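Long-range contacts in P domain of VPI (Norovirus Hu/GI.7/TCH-060/USA/2003, PDB 4P12), which forms the dimeric protruding spikes of the norovirus capsid, the part that in related noroviruses attaches the virus to host glycans: residues Gln6-Asn11 with Val227-Glu232; Lys259-Gly264 with Val291-Gln296; Ile26-Val31 with Tyr203-Phe208; Ile12-Leu17 with Leu279-Val284. All coordinates share one frame; numbering follows the deposited sequence.

In the fold
All four contacts lie in the part of the chain built on the curled antiparallel sheet, and three of them fasten the N-terminal part of the chain to segments more than 170 residues away. Interaction 1, mostly buried, sets the loop 6-11 against helix 224-233 with one polar bond and apolar packing; it meets interaction 2 through Val9, Phe230 and Leu260. Interaction 2, nearer the surface, relies on a lysine bonded to carbonyl oxygens. Interactions 3 and 4, centred about 11 Å apart, depend mainly on backbone: a strand pair in one, loops with a single firm hydrogen bond in the other. Interactions 1, 3 and 4 also reach the second subunit.

Interaction 1 (Gln6-Asn11 with Val227-Glu232)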
loop_
_atom_site.group_PDB
_atom_site.type_symbol
_atom_site.label_atom_id
_atom_site.label_comp_id
_atom_site.label_asym_id
_atom_site.label_seq_id
_atom_site.Cartn_x
_atom_site.Cartn_y
_atom_site.Cartn_z
ATOM N N GLN A 6 -21.377 -3.337 -15.193
ATOM C CA GLN A 6 -22.051 -3.438 -13.896
ATOM C C GLN A 6 -21.166 -3.169 -12.679
ATOM O O GLN A 6 -20.071 -3.717 -12.563
ATOM C CB GLN A 6 -22.717 -4.810 -13.765
ATOM C CG GLN A 6 -23.983 -4.948 -14.590
ATOM C CD GLN A 6 -25.121 -4.117 -14.031
ATOM O OE1 GLN A 6 -25.337 -4.077 -12.817
ATOM N NE2 GLN A 6 -25.850 -3.443 -14.911
ATOM N N LEU A 7 -21.665 -2.338 -11.764
ATOM C CA LEU A 7 -20.941 -2.021 -10.533
ATOM C C LEU A 7 -20.790 -3.229 -9.607
ATOM O O LEU A 7 -21.740 -3.977 -9.360
ATOM C CB LEU A 7 -21.663 -0.906 -9.776
ATOM C CG LEU A 7 -20.992 -0.418 -8.489
ATOM C CD1 LEU A 7 -19.724 0.355 -8.776
ATOM C CD2 LEU A 7 -21.960 0.442 -7.685
ATOM N N THR A 8 -19.577 -3.406 -9.102
ATOM C CA THR A 8 -19.306 -4.336 -8.011
ATOM C C THR A 8 -18.443 -3.620 -6.984
ATOM O O THR A 8 -17.880 -2.565 -7.272
ATOM C CB THR A 8 -18.579 -5.598 -8.487
ATOM O OG1 THR A 8 -17.346 -5.219 -9.119
ATOM C CG2 THR A 8 -19.436 -6.368 -9.480
ATOM N N VAL A 9 -18.332 -4.188 -5.785
ATOM C CA VAL A 9 -17.309 -3.739 -4.847
ATOM C C VAL A 9 -16.343 -4.909 -4.621
ATOM O O VAL A 9 -16.680 -6.056 -4.925
ATOM C CB VAL A 9 -17.923 -3.231 -3.510
ATOM C CG1 VAL A 9 -18.725 -1.962 -3.738
ATOM C CG2 VAL A 9 -18.785 -4.305 -2.878
ATOM N N PRO A 10 -15.125 -4.618 -4.140
ATOM C CA PRO A 10 -14.102 -5.668 -3.989
ATOM C C PRO A 10 -14.520 -6.867 -3.144
ATOM O O PRO A 10 -15.040 -6.689 -2.047
ATOM C CB PRO A 10 -12.972 -4.933 -3.264
ATOM C CG PRO A 10 -13.085 -3.532 -3.736
ATOM C CD PRO A 10 -14.575 -3.280 -3.844
ATOM N N ASN A 11 -14.275 -8.068 -3.662
ATOM C CA ASN A 11 -14.471 -9.314 -2.924
ATOM C C ASN A 11 -13.282 -9.543 -2.001
ATOM O O ASN A 11 -12.494 -10.476 -2.197
ATOM C CB ASN A 11 -14.588 -10.480 -3.903
ATOM C CG ASN A 11 -14.875 -11.803 -3.213
ATOM O OD1 ASN A 11 -15.550 -11.844 -2.177
ATOM N ND2 ASN A 11 -14.319 -12.886 -3.751
ATOM N N VAL A 227 -11.295 2.389 -3.806
ATOM C CA VAL A 227 -10.915 3.461 -4.744
ATOM C C VAL A 227 -10.358 2.898 -6.034
ATOM O O VAL A 227 -10.814 3.270 -7.125
ATOM C CB VAL A 227 -9.901 4.456 -4.124
ATOM C CG1 VAL A 227 -9.373 5.398 -5.175
ATOM C CG2 VAL A 227 -10.555 5.245 -2.984
ATOM N N SER A 228 -9.372 2.007 -5.934
ATOM C CA SER A 228 -8.768 1.483 -7.158
ATOM C C SER A 228 -9.759 0.653 -7.957
ATOM O O SER A 228 -9.748 0.685 -9.195
ATOM C CB SER A 228 -7.448 0.734 -6.902
ATOM O OG SER A 228 -7.604 -0.325 -5.979
ATOM N N HIS A 229 -10.629 -0.070 -7.257
ATOM C CA HIS A 229 -11.682 -0.841 -7.919
ATOM C C HIS A 229 -12.569 0.059 -8.772
ATOM O O HIS A 229 -12.844 -0.263 -9.940
ATOM C CB HIS A 229 -12.502 -1.609 -6.872
ATOM C CG HIS A 229 -13.497 -2.567 -7.451
ATOM N ND1 HIS A 229 -13.161 -3.847 -7.835
ATOM C CD2 HIS A 229 -14.827 -2.446 -7.668
ATOM C CE1 HIS A 229 -14.237 -4.465 -8.291
ATOM N NE2 HIS A 229 -15.261 -3.636 -8.203
ATOM N N PHE A 230 -12.994 1.190 -8.216
ATOM C CA PHE A 230 -13.861 2.101 -8.969
ATOM C C PHE A 230 -13.135 2.698 -10.168
ATOM O O PHE A 230 -13.704 2.805 -11.267
ATOM C CB PHE A 230 -14.422 3.213 -8.074
ATOM C CG PHE A 230 -15.232 2.712 -6.908
ATOM C CD1 PHE A 230 -15.911 1.502 -6.981
ATOM C CD2 PHE A 230 -15.297 3.447 -5.735
ATOM C CE1 PHE A 230 -16.649 1.035 -5.909
ATOM C CE2 PHE A 230 -16.023 2.982 -4.643
ATOM C CZ PHE A 230 -16.703 1.772 -4.734
ATOM N N VAL A 231 -11.876 3.077 -9.969
ATOM C CA VAL A 231 -11.052 3.597 -11.067
ATOM C C VAL A 231 -10.927 2.591 -12.212
ATOM O O VAL A 231 -10.997 2.951 -13.394
ATOM C CB VAL A 231 -9.654 4.020 -10.566
ATOM C CG1 VAL A 231 -8.708 4.326 -11.723
ATOM C CG2 VAL A 231 -9.767 5.245 -9.649
ATOM N N GLU A 232 -10.705 1.330 -11.860
ATOM C CA GLU A 232 -10.555 0.272 -12.862
ATOM C C GLU A 232 -11.830 -0.006 -13.637
ATOM O O GLU A 232 -11.810 -0.192 -14.849
ATOM C CB GLU A 232 -10.190 -1.028 -12.166
ATOM C CG GLU A 232 -8.789 -1.135 -11.676
ATOM C CD GLU A 232 -8.497 -2.546 -11.248
ATOM O OE1 GLU A 232 -8.359 -3.405 -12.133
ATOM O OE2 GLU A 232 -8.486 -2.808 -10.027
#
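Loop-to-helix packing with one polar bond at its edge joins the N-terminal segment 6-11 to helix 224-233, centred on His229. One face of the imidazole is turned to Val9 C and Pro10: Pro10 CD stands 4.1 Å from the centroid of the His229 ring, 22° off its normal, a CH-pi contact over the face. At the ring edge, Thr8 OG1 lies in the plane of the imidazole, 2.8 Å from His229 NE2, in a hydrogen bond whose donor may be either group. With chi1 at -173° the His229 ring stands trans to its own backbone N and reaches out from the helix to the loop. The Thr8 hydroxyl also bonds to Gln233, one turn further on.

Phe230 makes the apolar half. Val9 CG1 meets its ring edge, 4.2 Å from Phe230 CE1, and Leu7 CD1 approaches that ring obliquely. Leu260 packs on both Val9 and Phe230 from strand 254-261. Glu232 of the second subunit accepts a hydrogen bond from the backbone of Asn11. The arrangement is that of an extended N-terminal arm laid between a short helix and a beta-sheet, here close to the dimer interface of the P domain.

Interaction 2 (Lys259-Gly264 with Val291-Gln296); sequences KLYPDG and VSRYYQ
Lys259 starts with CG anti to its carbonyl carbon (chi1 -86°) and bends at CG-CD (chi3 85°), and this kink turns its ammonium group into the loop 291-296, where Tyr295 and Arg293 offer their carbonyl oxygens. Both oxygens accept hydrogen bonds, with Lys259 NZ 2.8 Å from Tyr295 O and equally 2.8 Å from Arg293 O, but the two approaches differ. The donor reaches Tyr295 O in the carbonyl plane, on a lone pair. It stands above the carbonyl plane of Arg293, 58° out of it. A weak bond of 3.3 Å joins Lys259 NZ to Tyr261 OH within its own strand. Glu199 takes a salt bridge from Lys259 and a hydrogen bond from Tyr261, so the ammonium group is ringed by oxygens, and the nearby carboxylate would be expected to keep it charged.

Lower on the lysine chain, Lys259 CG packs 4.4 Å from Val291 CG2. The extended Arg293 side chain runs at about a right angle to that of Tyr261, bringing Arg293 NH1 within 4.0 Å of Tyr261 OH; Arg293 NH1 donates to Pro195 O. Residues Ser292 to Tyr295 are modelled as a type I turn, its details doubtful where Ser292 and Tyr294 come too close.

Lys259 sits on strand 254-261, with Ala241 of strand 241-247 to one side and Thr267 of strand 265-268 to the other. Strand 241-247 also pairs with strand 284-291, whose end leads into the loop that receives the lysine.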
loop_
_atom_site.group_PDB
_atom_site.type_symbol
_atom_site.label_atom_id
_atom_site.label_comp_id
_atom_site.label_asym_id
_atom_site.label_seq_id
_atom_site.Cartn_x
_atom_site.Cartn_y
_atom_site.Cartn_z
ATOM N N LYS A 259 -25.465 1.635 2.460
ATOM C CA LYS A 259 -25.657 2.340 1.193
ATOM C C LYS A 259 -24.346 2.943 0.732
ATOM O O LYS A 259 -23.618 3.551 1.510
ATOM C CB LYS A 259 -26.758 3.402 1.303
ATOM C CG LYS A 259 -28.149 2.847 1.055
ATOM C CD LYS A 259 -29.273 3.697 1.667
ATOM C CE LYS A 259 -29.729 4.838 0.783
ATOM N NZ LYS A 259 -30.788 5.626 1.486
ATOM N N LEU A 260 -24.039 2.719 -0.538
ATOM C CA LEU A 260 -22.856 3.283 -1.177
ATOM C C LEU A 260 -23.325 4.383 -2.123
ATOM O O LEU A 260 -24.088 4.134 -3.066
ATOM C CB LEU A 260 -22.105 2.174 -1.919
ATOM C CG LEU A 260 -20.955 2.564 -2.846
ATOM C CD1 LEU A 260 -19.828 3.207 -2.055
ATOM C CD2 LEU A 260 -20.468 1.316 -3.576
ATOM N N TYR A 261 -22.910 5.615 -1.847
ATOM C CA TYR A 261 -23.419 6.756 -2.612
ATOM C C TYR A 261 -22.528 7.115 -3.785
ATOM O O TYR A 261 -21.314 6.947 -3.720
ATOM C CB TYR A 261 -23.589 7.966 -1.693
ATOM C CG TYR A 261 -24.828 7.910 -0.833
ATOM C CD1 TYR A 261 -25.989 8.530 -1.243
ATOM C CD2 TYR A 261 -24.837 7.229 0.380
ATOM C CE1 TYR A 261 -27.136 8.493 -0.472
ATOM C CE2 TYR A 261 -25.987 7.184 1.160
ATOM C CZ TYR A 261 -27.123 7.821 0.726
ATOM O OH TYR A 261 -28.276 7.793 1.479
ATOM N N PRO A 262 -23.132 7.632 -4.866
ATOM C CA PRO A 262 -22.372 7.969 -6.077
ATOM C C PRO A 262 -21.168 8.862 -5.819
ATOM O O PRO A 262 -20.146 8.689 -6.481
ATOM C CB PRO A 262 -23.405 8.698 -6.936
ATOM C CG PRO A 262 -24.705 8.022 -6.558
ATOM C CD PRO A 262 -24.584 7.782 -5.071
ATOM N N ASP A 263 -21.278 9.785 -4.872
ATOM C CA ASP A 263 -20.173 10.686 -4.565
ATOM C C ASP A 263 -18.995 9.977 -3.894
ATOM O O ASP A 263 -17.918 10.564 -3.759
ATOM C CB ASP A 263 -20.653 11.861 -3.711
ATOM C CG ASP A 263 -21.444 12.888 -4.503
ATOM O OD1 ASP A 263 -21.423 12.855 -5.751
ATOM O OD2 ASP A 263 -22.094 13.736 -3.855
ATOM N N GLY A 264 -19.191 8.722 -3.499
ATOM C CA GLY A 264 -18.097 7.889 -3.011
ATOM C C GLY A 264 -17.925 7.814 -1.502
ATOM O O GLY A 264 -16.864 8.152 -0.978
ATOM N N VAL A 291 -30.748 1.321 -5.456
ATOM C CA VAL A 291 -31.867 1.786 -4.642
ATOM C C VAL A 291 -31.983 3.315 -4.547
ATOM O O VAL A 291 -31.009 4.048 -4.722
ATOM C CB VAL A 291 -31.801 1.203 -3.217
ATOM C CG1 VAL A 291 -31.746 -0.316 -3.267
ATOM C CG2 VAL A 291 -30.601 1.763 -2.470
ATOM N N SER A 292 -33.221 3.736 -4.301
ATOM C CA SER A 292 -33.616 5.133 -4.259
ATOM C C SER A 292 -32.980 5.845 -3.084
ATOM O O SER A 292 -32.748 5.255 -2.028
ATOM C CB SER A 292 -35.139 5.255 -4.184
ATOM O OG SER A 292 -35.524 6.448 -3.522
ATOM N N ARG A 293 -32.706 7.120 -3.248
ATOM C CA ARG A 293 -31.798 7.762 -2.343
ATOM C C ARG A 293 -32.520 7.553 -1.047
ATOM O O ARG A 293 -31.968 7.751 0.035
ATOM C CB ARG A 293 -31.682 9.252 -2.656
ATOM C CG ARG A 293 -31.030 10.070 -1.554
ATOM C CD ARG A 293 -31.451 11.529 -1.625
ATOM N NE ARG A 293 -30.456 12.416 -1.030
ATOM C CZ ARG A 293 -29.903 12.225 0.163
ATOM N NH1 ARG A 293 -30.248 11.174 0.895
ATOM N NH2 ARG A 293 -29.005 13.083 0.625
ATOM N N TYR A 294 -33.788 7.174 -1.166
ATOM C CA TYR A 294 -34.689 7.340 -0.039
ATOM C C TYR A 294 -34.817 6.099 0.836
ATOM O O TYR A 294 -35.709 6.037 1.684
ATOM C CB TYR A 294 -36.083 7.790 -0.515
ATOM C CG TYR A 294 -36.168 9.155 -1.191
ATOM C CD1 TYR A 294 -35.469 10.249 -0.694
ATOM C CD2 TYR A 294 -36.987 9.354 -2.298
ATOM C CE1 TYR A 294 -35.561 11.497 -1.293
ATOM C CE2 TYR A 294 -37.084 10.600 -2.904
ATOM C CZ TYR A 294 -36.369 11.666 -2.396
ATOM O OH TYR A 294 -36.458 12.904 -2.993
ATOM N N TYR A 295 -34.241 5.041 0.199
ATOM C CA TYR A 295 -34.313 3.677 0.718
ATOM C C TYR A 295 -33.925 3.671 2.193
ATOM O O TYR A 295 -32.843 4.135 2.555
ATOM C CB TYR A 295 -33.395 2.746 -0.082
ATOM C CG TYR A 295 -33.451 1.285 0.335
ATOM C CD1 TYR A 295 -32.634 0.798 1.347
ATOM C CD2 TYR A 295 -34.332 0.401 -0.277
ATOM C CE1 TYR A 295 -32.678 -0.530 1.730
ATOM C CE2 TYR A 295 -34.383 -0.938 0.106
ATOM C CZ TYR A 295 -33.550 -1.388 1.111
ATOM O OH TYR A 295 -33.578 -2.707 1.501
ATOM N N GLN A 296 -34.802 3.133 3.037
ATOM C CA GLN A 296 -34.586 3.165 4.479
ATOM C C GLN A 296 -33.866 1.890 4.935
ATOM O O GLN A 296 -34.404 0.787 4.801
ATOM C CB GLN A 296 -35.915 3.356 5.217
ATOM C CG GLN A 296 -35.766 3.407 6.729
ATOM C CD GLN A 296 -35.161 4.722 7.199
ATOM O OE1 GLN A 296 -35.687 5.797 6.903
ATOM N NE2 GLN A 296 -34.034 4.644 7.903
#

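Interaction 3 (Ile26-Val31 with Tyr203-Phe208); sequences INKMTV and YFMSDF
Met205 O takes its hydrogen bond from Asn27 N, at 3.0 Å, and not from Lys28 N, although Lys28 is the bridge partner of Met205. Two residues thus face one, much as in a classic beta bulge, except that the second N-H bond is missing: Lys28 N, displaced from Met205 O, is buried with no partner in the model. Ile26 CA adds a CA-H...O contact to that same Met205 O at 3.4 Å. Further along, Met205 N bonds to Lys28 O at 2.9 Å, and Thr30 and Tyr203 exchange reciprocal backbone bonds.

Strands 28-30 and 203-207 are an antiparallel pair, with Lys28-Met205 and Thr30-Tyr203 as hydrogen-bonded pairs around the non-hydrogen-bonded pair Met29-Phe204; of the former, only Thr30-Tyr203 has both its bonds. Their short axes lie 134° apart, well away from strict antiparallel. The pair belongs to the curled sheet of the P domain, in which strand 200-207 also pairs with strands 217-220 and 265-268.

On the Met29 and Phe204 face the two side chains lie alongside, pointing the same way, with Met29 CG 3.8 Å from Phe204 CE1; the methionine sulfur makes an oblique Met-aromatic contact. Ile26 CD1 packs on Phe204 CB at 3.6 Å. On the other face, with Lys28, Thr30 and Met205, Thr30 CG2 touches Met205 SD at 3.8 Å, and Lys28 CG runs beside Met205 CB.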
loop_
_atom_site.group_PDB
_atom_site.type_symbol
_atom_site.label_atom_id
_atom_site.label_comp_id
_atom_site.label_asym_id
_atom_site.label_seq_id
_atom_site.Cartn_x
_atom_site.Cartn_y
_atom_site.Cartn_z
ATOM N N ILE A 26 -7.031 -1.546 7.561
ATOM C CA ILE A 26 -8.263 -1.287 8.308
ATOM C C ILE A 26 -8.444 -2.382 9.350
ATOM O O ILE A 26 -8.314 -3.571 9.035
ATOM C CB ILE A 26 -9.501 -1.284 7.373
ATOM C CG1 ILE A 26 -9.401 -0.160 6.327
ATOM C CG2 ILE A 26 -10.806 -1.133 8.171
ATOM C CD1 ILE A 26 -9.170 1.198 6.916
ATOM N N ASN A 27 -8.768 -1.998 10.583
ATOM C CA ASN A 27 -9.057 -2.991 11.613
ATOM C C ASN A 27 -10.446 -2.915 12.254
ATOM O O ASN A 27 -10.856 -3.838 12.965
ATOM C CB ASN A 27 -7.898 -3.073 12.628
ATOM C CG ASN A 27 -7.889 -1.932 13.622
ATOM O OD1 ASN A 27 -8.296 -0.819 13.312
ATOM N ND2 ASN A 27 -7.318 -2.180 14.794
ATOM N N LYS A 28 -11.190 -1.860 11.930
ATOM C CA LYS A 28 -12.607 -1.785 12.313
ATOM C C LYS A 28 -13.348 -0.684 11.581
ATOM O O LYS A 28 -12.746 0.175 10.926
ATOM C CB LYS A 28 -12.798 -1.570 13.820
ATOM C CG LYS A 28 -12.400 -0.193 14.298
ATOM C CD LYS A 28 -12.560 -0.069 15.813
ATOM C CE LYS A 28 -14.025 0.167 16.189
ATOM N NZ LYS A 28 -14.217 0.349 17.661
ATOM N N MET A 29 -14.675 -0.731 11.691
ATOM C CA MET A 29 -15.553 0.331 11.211
ATOM C C MET A 29 -16.116 1.050 12.420
ATOM O O MET A 29 -16.189 0.471 13.506
ATOM C CB MET A 29 -16.737 -0.266 10.462
ATOM C CG MET A 29 -16.403 -0.921 9.164
ATOM S SD MET A 29 -17.917 -1.587 8.470
ATOM C CE MET A 29 -18.088 -3.162 9.299
ATOM N N THR A 30 -16.514 2.304 12.252
ATOM C CA THR A 30 -17.248 2.986 13.308
ATOM C C THR A 30 -18.079 4.105 12.714
ATOM O O THR A 30 -18.003 4.377 11.512
ATOM C CB THR A 30 -16.315 3.545 14.410
ATOM O OG1 THR A 30 -17.093 3.886 15.568
ATOM C CG2 THR A 30 -15.559 4.773 13.911
ATOM N N VAL A 31 -18.899 4.716 13.554
ATOM C CA VAL A 31 -19.594 5.950 13.207
ATOM C C VAL A 31 -19.095 7.074 14.110
ATOM O O VAL A 31 -18.566 6.818 15.197
ATOM C CB VAL A 31 -21.124 5.796 13.347
ATOM C CG1 VAL A 31 -21.672 4.925 12.227
ATOM C CG2 VAL A 31 -21.483 5.236 14.722
ATOM N N TYR A 203 -16.978 5.060 8.930
ATOM C CA TYR A 203 -15.555 5.361 8.909
ATOM C C TYR A 203 -14.746 4.101 9.124
ATOM O O TYR A 203 -15.034 3.297 10.012
ATOM C CB TYR A 203 -15.209 6.417 9.963
ATOM C CG TYR A 203 -15.903 7.723 9.698
ATOM C CD1 TYR A 203 -15.374 8.616 8.781
ATOM C CD2 TYR A 203 -17.100 8.047 10.327
ATOM C CE1 TYR A 203 -16.003 9.824 8.507
ATOM C CE2 TYR A 203 -17.746 9.258 10.055
ATOM C CZ TYR A 203 -17.190 10.126 9.131
ATOM O OH TYR A 203 -17.814 11.329 8.844
ATOM N N PHE A 204 -13.732 3.939 8.286
ATOM C CA PHE A 204 -12.840 2.792 8.351
ATOM C C PHE A 204 -11.578 3.219 9.086
ATOM O O PHE A 204 -10.912 4.162 8.670
ATOM C CB PHE A 204 -12.560 2.286 6.932
ATOM C CG PHE A 204 -13.813 1.905 6.189
ATOM C CD1 PHE A 204 -14.351 0.638 6.330
ATOM C CD2 PHE A 204 -14.490 2.838 5.409
ATOM C CE1 PHE A 204 -15.522 0.280 5.671
ATOM C CE2 PHE A 204 -15.676 2.499 4.749
ATOM C CZ PHE A 204 -16.192 1.224 4.878
ATOM N N MET A 205 -11.273 2.535 10.194
ATOM C CA MET A 205 -10.235 2.981 11.132
ATOM C C MET A 205 -8.977 2.139 11.033
ATOM O O MET A 205 -9.052 0.938 10.765
ATOM C CB MET A 205 -10.737 2.876 12.574
ATOM C CG MET A 205 -12.086 3.506 12.836
ATOM S SD MET A 205 -12.136 5.256 12.408
ATOM C CE MET A 205 -10.888 5.908 13.500
ATOM N N SER A 206 -7.824 2.775 11.224
ATOM C CA SER A 206 -6.553 2.054 11.294
ATOM C C SER A 206 -5.755 2.539 12.486
ATOM O O SER A 206 -5.780 3.738 12.795
ATOM C CB SER A 206 -5.713 2.282 10.042
ATOM O OG SER A 206 -6.302 1.656 8.913
ATOM N N ASP A 207 -5.042 1.625 13.134
ATOM C CA ASP A 207 -4.062 2.022 14.146
ATOM C C ASP A 207 -2.953 2.813 13.444
ATOM O O ASP A 207 -2.526 2.445 12.350
ATOM C CB ASP A 207 -3.465 0.793 14.845
ATOM C CG ASP A 207 -4.508 -0.018 15.611
ATOM O OD1 ASP A 207 -5.511 0.563 16.081
ATOM O OD2 ASP A 207 -4.310 -1.249 15.744
ATOM N N PHE A 208 -2.470 3.885 14.078
ATOM C CA PHE A 208 -1.401 4.704 13.505
ATOM C C PHE A 208 -0.774 5.519 14.610
ATOM O O PHE A 208 -1.484 5.930 15.533
ATOM C CB PHE A 208 -1.949 5.648 12.431
ATOM C CG PHE A 208 -0.891 6.245 11.563
ATOM C CD1 PHE A 208 -0.278 5.476 10.578
ATOM C CD2 PHE A 208 -0.485 7.564 11.748
ATOM C CE1 PHE A 208 0.711 6.016 9.776
ATOM C CE2 PHE A 208 0.501 8.108 10.941
ATOM C CZ PHE A 208 1.095 7.331 9.956
#

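Interaction 4 (Ile12-Leu17 with Leu279-Val284)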
loop_
_atom_site.group_PDB
_atom_site.type_symbol
_atom_site.label_atom_id
_atom_site.label_comp_id
_atom_site.label_asym_id
_atom_site.label_seq_id
_atom_site.Cartn_x
_atom_site.Cartn_y
_atom_site.Cartn_z
ATOM N N ILE A 12 -13.140 -8.659 -1.017
ATOM C CA ILE A 12 -12.018 -8.695 -0.082
ATOM C C ILE A 12 -12.570 -8.364 1.298
ATOM O O ILE A 12 -13.280 -7.374 1.450
ATOM C CB ILE A 12 -10.964 -7.630 -0.462
ATOM C CG1 ILE A 12 -10.403 -7.895 -1.860
ATOM C CG2 ILE A 12 -9.814 -7.595 0.547
ATOM C CD1 ILE A 12 -9.455 -6.802 -2.354
ATOM N N PRO A 13 -12.246 -9.185 2.314
ATOM C CA PRO A 13 -12.774 -8.941 3.664
ATOM C C PRO A 13 -12.191 -7.684 4.284
ATOM O O PRO A 13 -11.092 -7.249 3.895
ATOM C CB PRO A 13 -12.353 -10.184 4.456
ATOM C CG PRO A 13 -11.211 -10.766 3.692
ATOM C CD PRO A 13 -11.423 -10.405 2.247
ATOM N N LEU A 14 -12.926 -7.108 5.236
ATOM C CA LEU A 14 -12.571 -5.825 5.841
ATOM C C LEU A 14 -11.126 -5.766 6.329
ATOM O O LEU A 14 -10.429 -4.772 6.100
ATOM C CB LEU A 14 -13.490 -5.540 7.039
ATOM C CG LEU A 14 -13.411 -4.155 7.697
ATOM C CD1 LEU A 14 -13.928 -3.041 6.799
ATOM C CD2 LEU A 14 -14.073 -4.138 9.091
ATOM N N ASN A 15 -10.672 -6.842 6.964
ATOM C CA ASN A 15 -9.338 -6.880 7.559
ATOM C C ASN A 15 -8.200 -6.934 6.561
ATOM O O ASN A 15 -7.041 -6.755 6.935
ATOM C CB ASN A 15 -9.212 -8.057 8.505
ATOM C CG ASN A 15 -9.347 -9.360 7.769
ATOM O OD1 ASN A 15 -10.435 -9.690 7.313
ATOM N ND2 ASN A 15 -8.240 -10.090 7.599
ATOM N N ASN A 16 -8.525 -7.183 5.291
ATOM C CA ASN A 16 -7.531 -7.181 4.231
ATOM C C ASN A 16 -7.612 -5.936 3.364
ATOM O O ASN A 16 -6.991 -5.882 2.308
ATOM C CB ASN A 16 -7.645 -8.433 3.338
ATOM C CG ASN A 16 -6.921 -9.650 3.918
ATOM O OD1 ASN A 16 -5.962 -9.513 4.687
ATOM N ND2 ASN A 16 -7.367 -10.844 3.535
ATOM N N LEU A 17 -8.343 -4.924 3.833
ATOM C CA LEU A 17 -8.414 -3.649 3.116
ATOM C C LEU A 17 -7.517 -2.597 3.757
ATOM O O LEU A 17 -7.396 -2.533 4.998
ATOM C CB LEU A 17 -9.856 -3.138 3.078
ATOM C CG LEU A 17 -10.833 -4.039 2.314
ATOM C CD1 LEU A 17 -12.279 -3.598 2.547
ATOM C CD2 LEU A 17 -10.484 -4.013 0.816
ATOM N N LEU A 279 -19.926 -4.970 14.594
ATOM C CA LEU A 279 -19.934 -6.066 13.628
ATOM C C LEU A 279 -18.599 -6.794 13.617
ATOM O O LEU A 279 -17.577 -6.218 14.006
ATOM C CB LEU A 279 -20.236 -5.529 12.231
ATOM C CG LEU A 279 -21.633 -4.929 12.064
ATOM C CD1 LEU A 279 -21.738 -4.225 10.713
ATOM C CD2 LEU A 279 -22.667 -6.044 12.172
ATOM N N PRO A 280 -18.597 -8.065 13.171
ATOM C CA PRO A 280 -17.321 -8.760 12.989
ATOM C C PRO A 280 -16.482 -8.045 11.946
ATOM O O PRO A 280 -17.031 -7.348 11.078
ATOM C CB PRO A 280 -17.737 -10.135 12.447
ATOM C CG PRO A 280 -19.178 -10.302 12.856
ATOM C CD PRO A 280 -19.748 -8.912 12.809
ATOM N N THR A 281 -15.168 -8.225 12.015
ATOM C CA THR A 281 -14.274 -7.491 11.130
ATOM C C THR A 281 -13.737 -8.344 9.983
ATOM O O THR A 281 -12.759 -7.970 9.333
ATOM C CB THR A 281 -13.084 -6.902 11.916
ATOM O OG1 THR A 281 -12.398 -7.950 12.611
ATOM C CG2 THR A 281 -13.583 -5.905 12.936
ATOM N N ASN A 282 -14.373 -9.485 9.734
ATOM C CA ASN A 282 -13.914 -10.383 8.676
ATOM C C ASN A 282 -14.931 -10.518 7.554
ATOM O O ASN A 282 -14.839 -11.433 6.733
ATOM C CB ASN A 282 -13.586 -11.770 9.250
ATOM C CG ASN A 282 -14.829 -12.506 9.733
ATOM O OD1 ASN A 282 -15.830 -11.880 10.093
ATOM N ND2 ASN A 282 -14.781 -13.832 9.714
ATOM N N GLY A 283 -15.891 -9.596 7.519
ATOM C CA GLY A 283 -16.945 -9.617 6.518
ATOM C C GLY A 283 -16.541 -9.011 5.190
ATOM O O GLY A 283 -15.553 -8.286 5.099
ATOM N N VAL A 284 -17.312 -9.322 4.157
ATOM C CA VAL A 284 -17.046 -8.829 2.812
ATOM C C VAL A 284 -18.250 -8.018 2.330
ATOM O O VAL A 284 -19.388 -8.490 2.433
ATOM C CB VAL A 284 -16.829 -10.005 1.854
ATOM C CG1 VAL A 284 -16.577 -9.511 0.429
ATOM C CG2 VAL A 284 -15.685 -10.898 2.340
#
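Backbone polar contacts centre on the carbonyl of Gly283. Leu14 N donates to Gly283 O at 2.9 Å, with an N-H...O angle of 148°, and Pro13 CA adds a CA-H...O contact to the same oxygen at 3.2 Å. One carbonyl therefore takes both a conventional and a weaker donor from successive residues. The touching parts of the two segments run in almost opposite directions, 176° apart.

Carbon atoms against carbonyl oxygens make a second group. Leu14 CB rests 3.4 Å from Thr281 O, and Pro13 CB lies 3.6 Å from Asn282 O. Pro13 immediately precedes the 3-10 turn of Leu14 and Asn15.

The two methyls of Val284 divide the neighbouring chain between them: CG1, anti to the valine N (chi1 179°), makes van der Waals contact with the main chain of Ile12, 3.8 Å from Ile12 N, while Val284 CG2 packs against the apolar Pro13 CB at 4.0 Å. At the other end Leu14 CD2 approaches Thr281 CB at 4.1 Å. Leu14 also packs on Ile26 and Tyr246, and the hydroxyl of Tyr246 bonds to Pro280 O and Gly283 N, holding the loop 279-284 from the side of strand 241-247.

With a single firm hydrogen bond across the segments, and that one between backbone atoms, the union of these loops depends largely on the fit of main chain against the carbons of Pro13, Leu14 and Val284.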